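Local coordinates for protein AGR_C_1268p (Agrobacterium tumefaciens str. C58, PDB 2GHS) that probably binds a divalent metal ion such as calcium or zinc and, as a regucalcin-like SMP-30 family member, probably hydrolyses gluconolactones, at residues P54-A59 with A277-D282; S235-E240 with K317-P322; E250-R255 with I263-V268; A283-V288 with T309-I314. All coordinates share one frame; numbering follows the deposited sequence. Where two conformers were deposited one is given.

Contacts 3 and 4 are antiparallel pairings inside two adjacent blades of a beta-propeller; their centres lie about 12 Å apart, and Y266 and V268 of one pack on I314 and L312 of the other. Contact 1 passes from the second of these blades to the next, its A277 and I279 bonded to L287 and R285 of contact 4. In contact 2, segment 317-322 reaches strand 231-237 of the contact 3 blade and touches contacts 1 and 4, F320 packing on G280 and G318 N bonding A283 O. The side chain of P54 is about 5 Å from that of E52, a predicted metal ligand; those of V253 and V288 are each about 9 Å from that of D233, predicted metal ligand and proton donor/acceptor.

Contact 1. Residues P54-A59 with A277-D282; sequences PTFDPA and AFIGPD
F56 lays its ring against the backbone of I279 and G280, and this aromatic contact dominates the meeting of segments 54-59 and 277-282. I279 CA stands over one face of the F56 ring, 4.1 Å from its centroid and 17° off the normal, which makes a CH-pi contact. G280 N lies over the same face, and both atoms are offset toward the rim. The first torsion of F56 (chi1 -174°) puts CG anti to the backbone N. L78 and F320 also touch the ring.

Apolar contacts add to it. F56 CD1 meets I279 CG2 at 4.0 Å, the two side chains crossing at about a right angle, while at the start of the two segments P54 CB touches A277 CB at 3.7 Å. Such packing is what holds adjacent blades of a beta-propeller together: strands 51-57 and 273-279 are the inner strands of two neighbouring blades, and they run in roughly the same direction, 25° apart, with their axes 6.1 Å from each other at the closest point. Backbone bonds run within each blade: T55 with W64, A277 with L287, I279 with R285.

Polar atoms enter only by van der Waals contact. F278 O sits 3.3 Å from F56 CB, and G280 O comes within 3.5 Å of F56 CE2. G280 has a positive phi, a backbone shape that favours glycine. At the other end of the interface, P54 lies close to E52, a predicted ligand of the divalent metal.

Contact 2. Residues S235-E240 with K317-P322; sequences SVCDAE and KGRFEP
The guanidinium of R319 has C237 O over the centre of one face, 3.1 Å above its plane. This oxygen is not a hydrogen-bond partner, since the angle at the nearest N-H is poor. The neighbouring D238 O does accept a bond, from R319 NH2 at 3.1 Å, although it is tilted 30° from the guanidinium plane, and NH2 in turn stands above the plane of the carbonyl. C237 SG flanks the same nitrogen, 3.6 Å from R319 NH2. The arginine chain bends at chi3 (130°), which turns NE off the line of the aliphatic part; the flat group beyond it lies with one face toward C237 O. R319 NH1 bonds to F186 O.

A second grip lies between the backbones. A239 N donates to K317 O at 2.9 Å in a straight bond of 163°, and D238 CB touches the same K317 O at 3.3 Å. One water bridges D238 OD2 and K317 N; another accepts weakly from E240 N and donates to K317 O. The D238 carboxylate is fixed from its own blade as well, by H242 N and W244 NE1.

These bonds tie the C-terminal segment, which follows the last strand of the propeller, to the end of strand 231-237, the inner strand of its blade. The charge of R319 meets no carboxylate here: D238 OD1 stays 6.1 Å from R319 NH2. Instead D238 O and F186 O accept bonds from the cation and C237 O lies over its face, and these carbonyl dipoles would be expected to stabilise its positive charge.

Contact 3. Residues E250-R255 with I263-V268; sequences EGAVDR and IARYEV
R265 and D254 lie side by side on one face of a hairpin and form its tight part. R265 grips the carboxylate side-on in a two-pronged salt bridge: NE bonds D254 OD1 at 2.8 Å and NH2 bonds D254 OD2 at 3.0 Å, each oxygen using its syn lone pair, with the two flat groups only 21° from coplanar. A bend at chi3 (-76°) turns NE out of line with the aliphatic chain, and A252 CB packs over one guanidinium face, 3.6 Å from R265 NE. Next along the strands, with side chains on the other face, V253 and Y266 form a hydrogen-bonded pair with two N-H...O bonds of 2.8 Å. R255 faces both I263 and A264, a classic beta bulge; its NH1 donates to Y266 OH at 3.0 Å and its NE bonds H242.

The watery side is looser. A salt bridge from R265 NH1 meets E250 OE1 at 2.9 Å on the anti side, planes 62° apart, completing an E250-D254-R265 salt-bridge network. One water joins E250 OE1 to R265 NH2; another donates to E250 O and accepts weakly from R265 NH1. E250 OE2 forms a further salt bridge with K229.

Within its propeller blade the hairpin is flanked by strand 243-248 next to 252-256 and by strand 34-36 beside 262-267, with Y266 stacking on both W244 and F36.

Contact 4. Residues A283-V288 with T309-I314; sequences ASRLLV and TFELGI
L287 CG stands anti to its backbone N (chi1 176°), as does CG2 of T309, and these two groups meet across an antiparallel strand pair of a propeller blade, L287 CG to T309 CG2 at 3.9 Å. A similar choice serves the opposite sheet face: L286 CG is also anti to N (-159°), whereas L312 CG lies beside its own N, and their side chains run side by side to touch at L286 CD2 and L312 CD1, 3.8 Å apart.

Strands 285-290 and 309-311 belong to the blade that is completed by the N-terminal strand 41-44, the "Velcro" closure of beta-propellers, in which an N-terminal strand joins a blade built from the last strands of the chain. V288 and F310 form a hydrogen-bonded pair; F310 N donates to V288 O at 2.9 Å in an almost straight bond of 177°. L287 and E311 follow as a non-hydrogen-bonded pair, after which L312 N donates to L286 O. E311 turns its carboxylate to R41 in strand 41-44.

Toward strand 273-279, S284 and R285 both face I279 in a classic beta bulge. A water joins the two segments near L312: it accepts from L286 N at 2.9 Å and donates to L312 O at 2.8 Å and I314 O at 2.7 Å.

Contact 1. Residues P54-A59 with A277-D282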
loop_
_atom_site.group_PDB
_atom_site.type_symbol
_atom_site.label_atom_id
_atom_site.label_comp_id
_atom_site.label_asym_id
_atom_site.label_seq_id
_atom_site.Cartn_x
_atom_site.Cartn_y
_atom_site.Cartn_z
ATOM N N PRO A 54 -1.396 0.712 -4.490
ATOM C CA PRO A 54 -0.790 0.845 -5.824
ATOM C C PRO A 54 0.466 0.027 -5.989
ATOM O O PRO A 54 1.221 -0.160 -5.000
ATOM C CB PRO A 54 -0.382 2.337 -5.888
ATOM C CG PRO A 54 -0.246 2.737 -4.490
ATOM C CD PRO A 54 -1.278 1.944 -3.715
ATOM N N THR A 55 0.731 -0.443 -7.208
ATOM C CA THR A 55 1.975 -1.151 -7.499
ATOM C C THR A 55 2.256 -1.020 -8.994
ATOM O O THR A 55 1.394 -0.545 -9.755
ATOM C CB THR A 55 1.891 -2.644 -7.008
ATOM O OG1 THR A 55 3.166 -3.283 -7.147
ATOM C CG2 THR A 55 0.859 -3.423 -7.767
ATOM N N PHE A 56 3.475 -1.335 -9.418
ATOM C CA PHE A 56 3.869 -1.105 -10.793
ATOM C C PHE A 56 4.425 -2.417 -11.351
ATOM O O PHE A 56 5.187 -3.129 -10.665
ATOM C CB PHE A 56 4.981 -0.058 -10.865
ATOM C CG PHE A 56 5.357 0.359 -12.273
ATOM C CD1 PHE A 56 4.476 1.045 -13.095
ATOM C CD2 PHE A 56 6.621 0.120 -12.722
ATOM C CE1 PHE A 56 4.868 1.412 -14.368
ATOM C CE2 PHE A 56 7.011 0.518 -13.976
ATOM C CZ PHE A 56 6.137 1.155 -14.783
ATOM N N ASP A 57 4.019 -2.719 -12.578
ATOM C CA ASP A 57 4.587 -3.824 -13.396
ATOM C C ASP A 57 5.545 -3.284 -14.449
ATOM O O ASP A 57 5.105 -2.769 -15.473
ATOM C CB ASP A 57 3.438 -4.619 -14.061
ATOM C CG ASP A 57 3.915 -5.866 -14.812
ATOM O OD1 ASP A 57 5.133 -6.002 -15.087
ATOM O OD2 ASP A 57 3.052 -6.731 -15.135
ATOM N N PRO A 58 6.854 -3.403 -14.215
ATOM C CA PRO A 58 7.840 -2.867 -15.127
ATOM C C PRO A 58 7.854 -3.531 -16.513
ATOM O O PRO A 58 8.204 -2.895 -17.490
ATOM C CB PRO A 58 9.160 -3.067 -14.370
ATOM C CG PRO A 58 8.922 -4.156 -13.470
ATOM C CD PRO A 58 7.484 -4.078 -13.067
ATOM N N ALA A 59 7.442 -4.796 -16.587
ATOM C CA ALA A 59 7.453 -5.510 -17.837
ATOM C C ALA A 59 6.419 -4.980 -18.833
ATOM O O ALA A 59 6.690 -4.937 -20.023
ATOM C CB ALA A 59 7.272 -6.997 -17.577
ATOM N N ALA A 277 3.862 4.516 -4.434
ATOM C CA ALA A 277 4.401 3.388 -5.211
ATOM C C ALA A 277 5.521 3.894 -6.126
ATOM O O ALA A 277 5.397 4.964 -6.680
ATOM C CB ALA A 277 3.312 2.717 -6.026
ATOM N N PHE A 278 6.608 3.126 -6.271
ATOM C CA PHE A 278 7.621 3.409 -7.264
ATOM C C PHE A 278 7.129 3.031 -8.643
ATOM O O PHE A 278 6.614 1.930 -8.844
ATOM C CB PHE A 278 8.916 2.650 -6.974
ATOM C CG PHE A 278 9.495 2.946 -5.617
ATOM C CD1 PHE A 278 9.859 4.265 -5.290
ATOM C CD2 PHE A 278 9.692 1.937 -4.681
ATOM C CE1 PHE A 278 10.394 4.579 -4.039
ATOM C CE2 PHE A 278 10.247 2.240 -3.426
ATOM C CZ PHE A 278 10.579 3.558 -3.107
ATOM N N ILE A 279 7.324 3.939 -9.599
ATOM C CA ILE A 279 6.861 3.743 -10.962
ATOM C C ILE A 279 7.921 4.229 -11.937
ATOM O O ILE A 279 8.888 4.911 -11.568
ATOM C CB ILE A 279 5.495 4.471 -11.266
ATOM C CG1 ILE A 279 5.650 5.986 -11.166
ATOM C CG2 ILE A 279 4.435 3.973 -10.367
ATOM C CD1 ILE A 279 4.495 6.755 -11.743
ATOM N N GLY A 280 7.694 3.936 -13.211
ATOM C CA GLY A 280 8.604 4.296 -14.262
ATOM C C GLY A 280 9.723 3.291 -14.495
ATOM O O GLY A 280 9.962 2.403 -13.665
ATOM N N PRO A 281 10.411 3.428 -15.623
ATOM C CA PRO A 281 11.356 2.411 -16.050
ATOM C C PRO A 281 12.539 2.221 -15.150
ATOM O O PRO A 281 13.173 1.153 -15.215
ATOM C CB PRO A 281 11.793 2.878 -17.451
ATOM C CG PRO A 281 11.339 4.253 -17.576
ATOM C CD PRO A 281 10.210 4.467 -16.644
ATOM N N ASP A 282 12.868 3.219 -14.337
ATOM C CA ASP A 282 13.967 3.041 -13.398
ATOM C C ASP A 282 13.512 3.004 -11.921
ATOM O O ASP A 282 14.316 3.209 -11.026
ATOM C CB ASP A 282 14.975 4.161 -13.588
ATOM C CG ASP A 282 15.677 4.108 -14.940
ATOM O OD1 ASP A 282 15.849 2.990 -15.507
ATOM O OD2 ASP A 282 16.094 5.194 -15.418
#

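Contact 2. Residues S235-E240 with K317-P322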
loop_
_atom_site.group_PDB
_atom_site.type_symbol
_atom_site.label_atom_id
_atom_site.label_comp_id
_atom_site.label_asym_id
_atom_site.label_seq_id
_atom_site.Cartn_x
_atom_site.Cartn_y
_atom_site.Cartn_z
ATOM N N SER A 235 3.238 2.815 3.031
ATOM C CA SER A 235 4.640 3.187 2.875
ATOM C C SER A 235 5.419 2.340 1.903
ATOM O O SER A 235 5.130 1.151 1.730
ATOM C CB SER A 235 5.380 3.072 4.198
ATOM O OG SER A 235 4.864 3.961 5.179
ATOM N N VAL A 236 6.427 2.977 1.319
ATOM C CA VAL A 236 7.490 2.279 0.564
ATOM C C VAL A 236 8.828 2.605 1.209
ATOM O O VAL A 236 8.959 3.527 1.981
ATOM C CB VAL A 236 7.491 2.578 -0.933
ATOM C CG1 VAL A 236 6.230 2.033 -1.600
ATOM C CG2 VAL A 236 7.685 4.071 -1.198
ATOM N N CYS A 237 9.812 1.783 0.908
ATOM C CA CYS A 237 11.150 1.912 1.431
ATOM C C CYS A 237 12.105 1.939 0.221
ATOM O O CYS A 237 12.080 1.035 -0.640
ATOM C CB CYS A 237 11.426 0.772 2.399
ATOM S SG CYS A 237 13.004 0.860 3.233
ATOM N N ASP A 238 12.881 3.026 0.092
ATOM C CA ASP A 238 13.714 3.193 -1.088
ATOM C C ASP A 238 15.053 2.405 -1.013
ATOM O O ASP A 238 15.300 1.648 -0.083
ATOM C CB ASP A 238 13.905 4.682 -1.439
ATOM C CG ASP A 238 14.791 5.431 -0.473
ATOM O OD1 ASP A 238 15.565 4.798 0.280
ATOM O OD2 ASP A 238 14.740 6.713 -0.466
ATOM N N ALA A 239 15.892 2.574 -2.032
ATOM C CA ALA A 239 17.075 1.742 -2.177
ATOM C C ALA A 239 18.093 2.063 -1.096
ATOM O O ALA A 239 18.979 1.245 -0.838
ATOM C CB ALA A 239 17.705 1.943 -3.537
ATOM N N GLU A 240 17.997 3.260 -0.514
ATOM C CA GLU A 240 18.856 3.679 0.599
ATOM C C GLU A 240 18.292 3.292 1.964
ATOM O O GLU A 240 18.979 3.463 2.971
ATOM C CB GLU A 240 18.997 5.183 0.618
ATOM C CG GLU A 240 19.952 5.693 -0.340
ATOM C CD GLU A 240 20.240 7.181 -0.054
ATOM O OE1 GLU A 240 19.758 7.758 1.004
ATOM O OE2 GLU A 240 20.961 7.736 -0.902
ATOM N N LYS A 317 14.846 7.027 -5.637
ATOM C CA LYS A 317 15.662 5.911 -6.042
ATOM C C LYS A 317 14.944 4.692 -5.470
ATOM O O LYS A 317 15.262 4.237 -4.383
ATOM C CB LYS A 317 17.090 6.019 -5.482
ATOM C CG LYS A 317 17.867 7.281 -5.804
ATOM C CD LYS A 317 18.367 7.304 -7.223
ATOM C CE LYS A 317 19.392 8.449 -7.472
ATOM N NZ LYS A 317 19.323 8.951 -8.876
ATOM N N GLY A 318 13.987 4.161 -6.213
ATOM C CA GLY A 318 13.191 3.051 -5.747
ATOM C C GLY A 318 13.642 1.673 -6.186
ATOM O O GLY A 318 14.767 1.474 -6.654
ATOM N N ARG A 319 12.754 0.703 -5.962
ATOM C CA ARG A 319 12.952 -0.670 -6.392
ATOM C C ARG A 319 11.613 -1.258 -6.758
ATOM O O ARG A 319 10.595 -0.959 -6.129
ATOM C CB ARG A 319 13.570 -1.531 -5.306
ATOM C CG ARG A 319 13.000 -1.342 -3.943
ATOM C CD ARG A 319 13.527 -2.429 -2.939
ATOM N NE ARG A 319 14.026 -1.777 -1.733
ATOM C CZ ARG A 319 13.492 -1.853 -0.510
ATOM N NH1 ARG A 319 12.434 -2.612 -0.255
ATOM N NH2 ARG A 319 14.059 -1.151 0.475
ATOM N N PHE A 320 11.618 -2.084 -7.789
ATOM C CA PHE A 320 10.403 -2.735 -8.187
ATOM C C PHE A 320 10.032 -3.807 -7.179
ATOM O O PHE A 320 10.878 -4.375 -6.505
ATOM C CB PHE A 320 10.528 -3.348 -9.561
ATOM C CG PHE A 320 10.833 -2.334 -10.672
ATOM C CD1 PHE A 320 9.982 -1.266 -10.905
ATOM C CD2 PHE A 320 11.937 -2.474 -11.480
ATOM C CE1 PHE A 320 10.235 -0.356 -11.907
ATOM C CE2 PHE A 320 12.184 -1.571 -12.511
ATOM C CZ PHE A 320 11.311 -0.508 -12.710
ATOM N N GLU A 321 8.723 -4.029 -7.061
ATOM C CA GLU A 321 8.195 -4.931 -6.075
ATOM C C GLU A 321 8.554 -6.371 -6.425
ATOM O O GLU A 321 8.579 -6.745 -7.602
ATOM C CB GLU A 321 6.655 -4.750 -5.994
ATOM C CG GLU A 321 6.223 -3.368 -5.457
ATOM C CD GLU A 321 6.631 -3.072 -3.983
ATOM O OE1 GLU A 321 6.613 -3.977 -3.151
ATOM O OE2 GLU A 321 7.003 -1.922 -3.642
ATOM N N PRO A 322 8.892 -7.169 -5.417
ATOM C CA PRO A 322 9.141 -8.583 -5.653
ATOM C C PRO A 322 7.937 -9.329 -6.173
ATOM O O PRO A 322 6.800 -8.924 -5.925
ATOM C CB PRO A 322 9.453 -9.133 -4.250
ATOM C CG PRO A 322 9.894 -7.960 -3.500
ATOM C CD PRO A 322 9.123 -6.813 -4.004
HETATM O O HOH W 1 15.056 8.126 -2.891
HETATM O O HOH W 2 17.642 5.406 -2.598
#

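Contact 3. Residues E250-R255 with I263-V268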
loop_
_atom_site.group_PDB
_atom_site.type_symbol
_atom_site.label_atom_id
_atom_site.label_comp_id
_atom_site.label_asym_id
_atom_site.label_seq_id
_atom_site.Cartn_x
_atom_site.Cartn_y
_atom_site.Cartn_z
ATOM N N GLU A 250 -3.231 14.905 5.861
ATOM C CA GLU A 250 -2.241 15.946 5.784
ATOM C C GLU A 250 -1.781 16.240 4.348
ATOM O O GLU A 250 -0.934 17.132 4.159
ATOM C CB GLU A 250 -1.017 15.541 6.636
ATOM C CG GLU A 250 -1.342 15.640 8.110
ATOM C CD GLU A 250 -1.393 17.088 8.559
ATOM O OE1 GLU A 250 -0.322 17.695 8.736
ATOM O OE2 GLU A 250 -2.490 17.629 8.708
ATOM N N GLY A 251 -2.320 15.520 3.354
ATOM C CA GLY A 251 -1.954 15.742 1.936
ATOM C C GLY A 251 -0.439 15.736 1.768
ATOM O O GLY A 251 0.183 16.727 1.310
ATOM N N ALA A 252 0.155 14.632 2.189
ATOM C CA ALA A 252 1.624 14.535 2.300
ATOM C C ALA A 252 2.138 13.137 2.207
ATOM O O ALA A 252 1.465 12.184 2.658
ATOM C CB ALA A 252 2.048 15.102 3.609
ATOM N N VAL A 253 3.355 13.032 1.672
ATOM C CA VAL A 253 4.196 11.875 1.855
ATOM C C VAL A 253 5.392 12.348 2.693
ATOM O O VAL A 253 6.063 13.334 2.340
ATOM C CB VAL A 253 4.656 11.266 0.492
ATOM C CG1 VAL A 253 5.611 10.065 0.705
ATOM C CG2 VAL A 253 3.436 10.791 -0.295
ATOM N N ASP A 254 5.571 11.691 3.831
ATOM C CA ASP A 254 6.659 11.986 4.751
ATOM C C ASP A 254 7.811 11.027 4.488
ATOM O O ASP A 254 7.613 9.804 4.356
ATOM C CB ASP A 254 6.162 11.827 6.181
ATOM C CG ASP A 254 5.263 12.966 6.591
ATOM O OD1 ASP A 254 5.590 14.140 6.202
ATOM O OD2 ASP A 254 4.242 12.723 7.275
ATOM N N ARG A 255 9.014 11.570 4.498
ATOM C CA ARG A 255 10.226 10.791 4.321
ATOM C C ARG A 255 11.075 10.809 5.607
ATOM O O ARG A 255 11.338 11.854 6.210
ATOM C CB ARG A 255 11.009 11.350 3.157
ATOM C CG ARG A 255 12.332 10.704 2.864
ATOM C CD ARG A 255 13.056 11.502 1.761
ATOM N NE ARG A 255 14.362 10.957 1.353
ATOM C CZ ARG A 255 15.102 11.541 0.429
ATOM N NH1 ARG A 255 14.685 12.651 -0.164
ATOM N NH2 ARG A 255 16.256 11.025 0.090
ATOM N N ILE A 263 12.785 13.845 7.720
ATOM C CA ILE A 263 13.625 14.800 7.002
ATOM C C ILE A 263 12.907 15.620 5.930
ATOM O O ILE A 263 13.401 16.692 5.545
ATOM C CB ILE A 263 14.887 14.166 6.398
ATOM C CG1 ILE A 263 14.512 13.205 5.265
ATOM C CG2 ILE A 263 15.784 13.505 7.461
ATOM C CD1 ILE A 263 15.699 12.823 4.439
ATOM N N ALA A 264 11.752 15.161 5.452
ATOM C CA ALA A 264 11.016 15.886 4.439
ATOM C C ALA A 264 9.535 15.544 4.458
ATOM O O ALA A 264 9.136 14.416 4.853
ATOM C CB ALA A 264 11.560 15.607 3.062
ATOM N N ARG A 265 8.761 16.486 3.952
ATOM C CA ARG A 265 7.346 16.323 3.674
ATOM C C ARG A 265 7.033 16.823 2.276
ATOM O O ARG A 265 7.327 17.997 1.936
ATOM C CB ARG A 265 6.491 17.119 4.670
ATOM C CG ARG A 265 5.009 17.161 4.290
ATOM C CD ARG A 265 4.111 17.499 5.465
ATOM N NE ARG A 265 3.937 16.360 6.368
ATOM C CZ ARG A 265 3.061 16.338 7.378
ATOM N NH1 ARG A 265 2.278 17.383 7.608
ATOM N NH2 ARG A 265 2.953 15.255 8.158
ATOM N N TYR A 266 6.457 15.939 1.458
ATOM C CA TYR A 266 6.180 16.229 0.056
ATOM C C TYR A 266 4.682 16.351 -0.046
ATOM O O TYR A 266 3.931 15.368 0.188
ATOM C CB TYR A 266 6.687 15.088 -0.847
ATOM C CG TYR A 266 8.182 14.886 -0.776
ATOM C CD1 TYR A 266 8.742 14.080 0.205
ATOM C CD2 TYR A 266 9.039 15.587 -1.618
ATOM C CE1 TYR A 266 10.096 13.930 0.318
ATOM C CE2 TYR A 266 10.432 15.408 -1.510
ATOM C CZ TYR A 266 10.940 14.588 -0.526
ATOM O OH TYR A 266 12.330 14.430 -0.413
ATOM N N GLU A 267 4.225 17.568 -0.319
ATOM C CA GLU A 267 2.811 17.886 -0.385
ATOM C C GLU A 267 2.172 17.290 -1.659
ATOM O O GLU A 267 2.805 17.218 -2.720
ATOM C CB GLU A 267 2.570 19.395 -0.273
ATOM C CG GLU A 267 3.047 20.000 1.058
ATOM C CD GLU A 267 2.780 21.490 1.189
ATOM O OE1 GLU A 267 2.520 22.173 0.169
ATOM O OE2 GLU A 267 2.827 22.006 2.347
ATOM N N VAL A 268 0.921 16.859 -1.525
ATOM C CA VAL A 268 0.050 16.422 -2.648
ATOM C C VAL A 268 -1.341 17.010 -2.440
ATOM O O VAL A 268 -1.744 17.281 -1.314
ATOM C CB VAL A 268 -0.055 14.899 -2.796
ATOM C CG1 VAL A 268 1.337 14.291 -3.055
ATOM C CG2 VAL A 268 -0.600 14.279 -1.598
HETATM O O HOH W 3 1.470 15.833 10.526
HETATM O O HOH W 4 0.945 18.929 5.062
#

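Contact 4. Residues A283-V288 with T309-I314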
loop_
_atom_site.group_PDB
_atom_site.type_symbol
_atom_site.label_atom_id
_atom_site.label_comp_id
_atom_site.label_asym_id
_atom_site.label_seq_id
_atom_site.Cartn_x
_atom_site.Cartn_y
_atom_site.Cartn_z
ATOM N N ALA A 283 12.216 2.772 -11.685
ATOM C CA ALA A 283 11.610 2.853 -10.342
ATOM C C ALA A 283 11.971 4.206 -9.713
ATOM O O ALA A 283 12.253 4.276 -8.529
ATOM C CB ALA A 283 12.067 1.696 -9.447
ATOM N N SER A 284 12.023 5.261 -10.539
ATOM C CA SER A 284 12.548 6.567 -10.078
ATOM C C SER A 284 11.537 7.700 -9.934
ATOM O O SER A 284 11.941 8.865 -9.753
ATOM C CB SER A 284 13.700 7.026 -10.967
ATOM O OG SER A 284 13.221 7.257 -12.283
ATOM N N ARG A 285 10.245 7.365 -10.061
ATOM C CA ARG A 285 9.152 8.296 -9.824
ATOM C C ARG A 285 8.229 7.766 -8.750
ATOM O O ARG A 285 8.199 6.546 -8.484
ATOM C CB ARG A 285 8.333 8.518 -11.105
ATOM C CG ARG A 285 9.151 8.814 -12.316
ATOM C CD ARG A 285 9.801 10.170 -12.235
ATOM N NE ARG A 285 10.575 10.401 -13.454
ATOM C CZ ARG A 285 11.899 10.337 -13.564
ATOM N NH1 ARG A 285 12.707 10.120 -12.513
ATOM N NH2 ARG A 285 12.423 10.546 -14.747
ATOM N N LEU A 286 7.471 8.668 -8.124
ATOM C CA LEU A 286 6.620 8.261 -7.025
ATOM C C LEU A 286 5.165 8.595 -7.314
ATOM O O LEU A 286 4.811 9.761 -7.453
ATOM C CB LEU A 286 7.088 8.875 -5.704
ATOM C CG LEU A 286 6.600 8.122 -4.469
ATOM C CD1 LEU A 286 7.333 6.783 -4.274
ATOM C CD2 LEU A 286 6.679 8.978 -3.222
ATOM N N LEU A 287 4.368 7.546 -7.454
ATOM C CA LEU A 287 2.890 7.644 -7.541
ATOM C C LEU A 287 2.287 7.702 -6.141
ATOM O O LEU A 287 2.821 7.043 -5.238
ATOM C CB LEU A 287 2.366 6.423 -8.337
ATOM C CG LEU A 287 0.853 6.216 -8.510
ATOM C CD1 LEU A 287 0.621 5.356 -9.726
ATOM C CD2 LEU A 287 0.229 5.550 -7.298
ATOM N N VAL A 288 1.187 8.450 -5.954
ATOM C CA VAL A 288 0.535 8.616 -4.647
ATOM C C VAL A 288 -0.968 8.571 -4.865
ATOM O O VAL A 288 -1.491 9.348 -5.663
ATOM C CB VAL A 288 0.905 9.973 -4.004
ATOM C CG1 VAL A 288 0.310 10.072 -2.658
ATOM C CG2 VAL A 288 2.434 10.157 -3.970
ATOM N N THR A 309 -5.108 10.435 -8.246
ATOM C CA THR A 309 -3.850 9.708 -8.182
ATOM C C THR A 309 -2.806 10.597 -8.839
ATOM O O THR A 309 -2.997 11.091 -9.974
ATOM C CB THR A 309 -4.001 8.350 -8.902
ATOM O OG1 THR A 309 -5.055 7.586 -8.273
ATOM C CG2 THR A 309 -2.747 7.551 -8.901
ATOM N N PHE A 310 -1.729 10.837 -8.111
ATOM C CA PHE A 310 -0.701 11.807 -8.476
ATOM C C PHE A 310 0.671 11.182 -8.711
ATOM O O PHE A 310 0.916 10.064 -8.333
ATOM C CB PHE A 310 -0.541 12.834 -7.357
ATOM C CG PHE A 310 -1.829 13.438 -6.899
ATOM C CD1 PHE A 310 -2.418 14.505 -7.589
ATOM C CD2 PHE A 310 -2.491 12.945 -5.757
ATOM C CE1 PHE A 310 -3.673 15.022 -7.177
ATOM C CE2 PHE A 310 -3.721 13.491 -5.339
ATOM C CZ PHE A 310 -4.320 14.491 -6.056
ATOM N N GLU A 311 1.549 11.932 -9.334
ATOM C CA GLU A 311 2.993 11.648 -9.346
ATOM C C GLU A 311 3.718 12.861 -8.793
ATOM O O GLU A 311 3.462 13.998 -9.210
ATOM C CB GLU A 311 3.439 11.384 -10.780
ATOM C CG GLU A 311 4.854 10.952 -10.979
ATOM C CD GLU A 311 5.171 10.910 -12.460
ATOM O OE1 GLU A 311 4.817 9.944 -13.132
ATOM O OE2 GLU A 311 5.743 11.880 -12.997
ATOM N N LEU A 312 4.682 12.654 -7.906
ATOM C CA LEU A 312 5.445 13.786 -7.371
ATOM C C LEU A 312 6.393 14.360 -8.438
ATOM O O LEU A 312 6.727 13.654 -9.413
ATOM C CB LEU A 312 6.274 13.331 -6.166
ATOM C CG LEU A 312 5.545 12.859 -4.906
ATOM C CD1 LEU A 312 6.535 12.691 -3.755
ATOM C CD2 LEU A 312 4.483 13.850 -4.515
ATOM N N GLY A 313 6.851 15.597 -8.250
ATOM C CA GLY A 313 7.779 16.211 -9.180
ATOM C C GLY A 313 9.228 15.814 -8.990
ATOM O O GLY A 313 10.080 16.128 -9.813
ATOM N N ILE A 314 9.506 15.119 -7.892
ATOM C CA ILE A 314 10.892 14.799 -7.495
ATOM C C ILE A 314 11.286 13.387 -7.860
ATOM O O ILE A 314 10.476 12.474 -8.021
ATOM C CB ILE A 314 11.126 15.023 -5.974
ATOM C CG1 ILE A 314 10.175 14.133 -5.155
ATOM C CG2 ILE A 314 10.976 16.506 -5.613
ATOM C CD1 ILE A 314 10.862 13.250 -4.251
HETATM O O HOH W 5 8.157 11.369 -8.821
#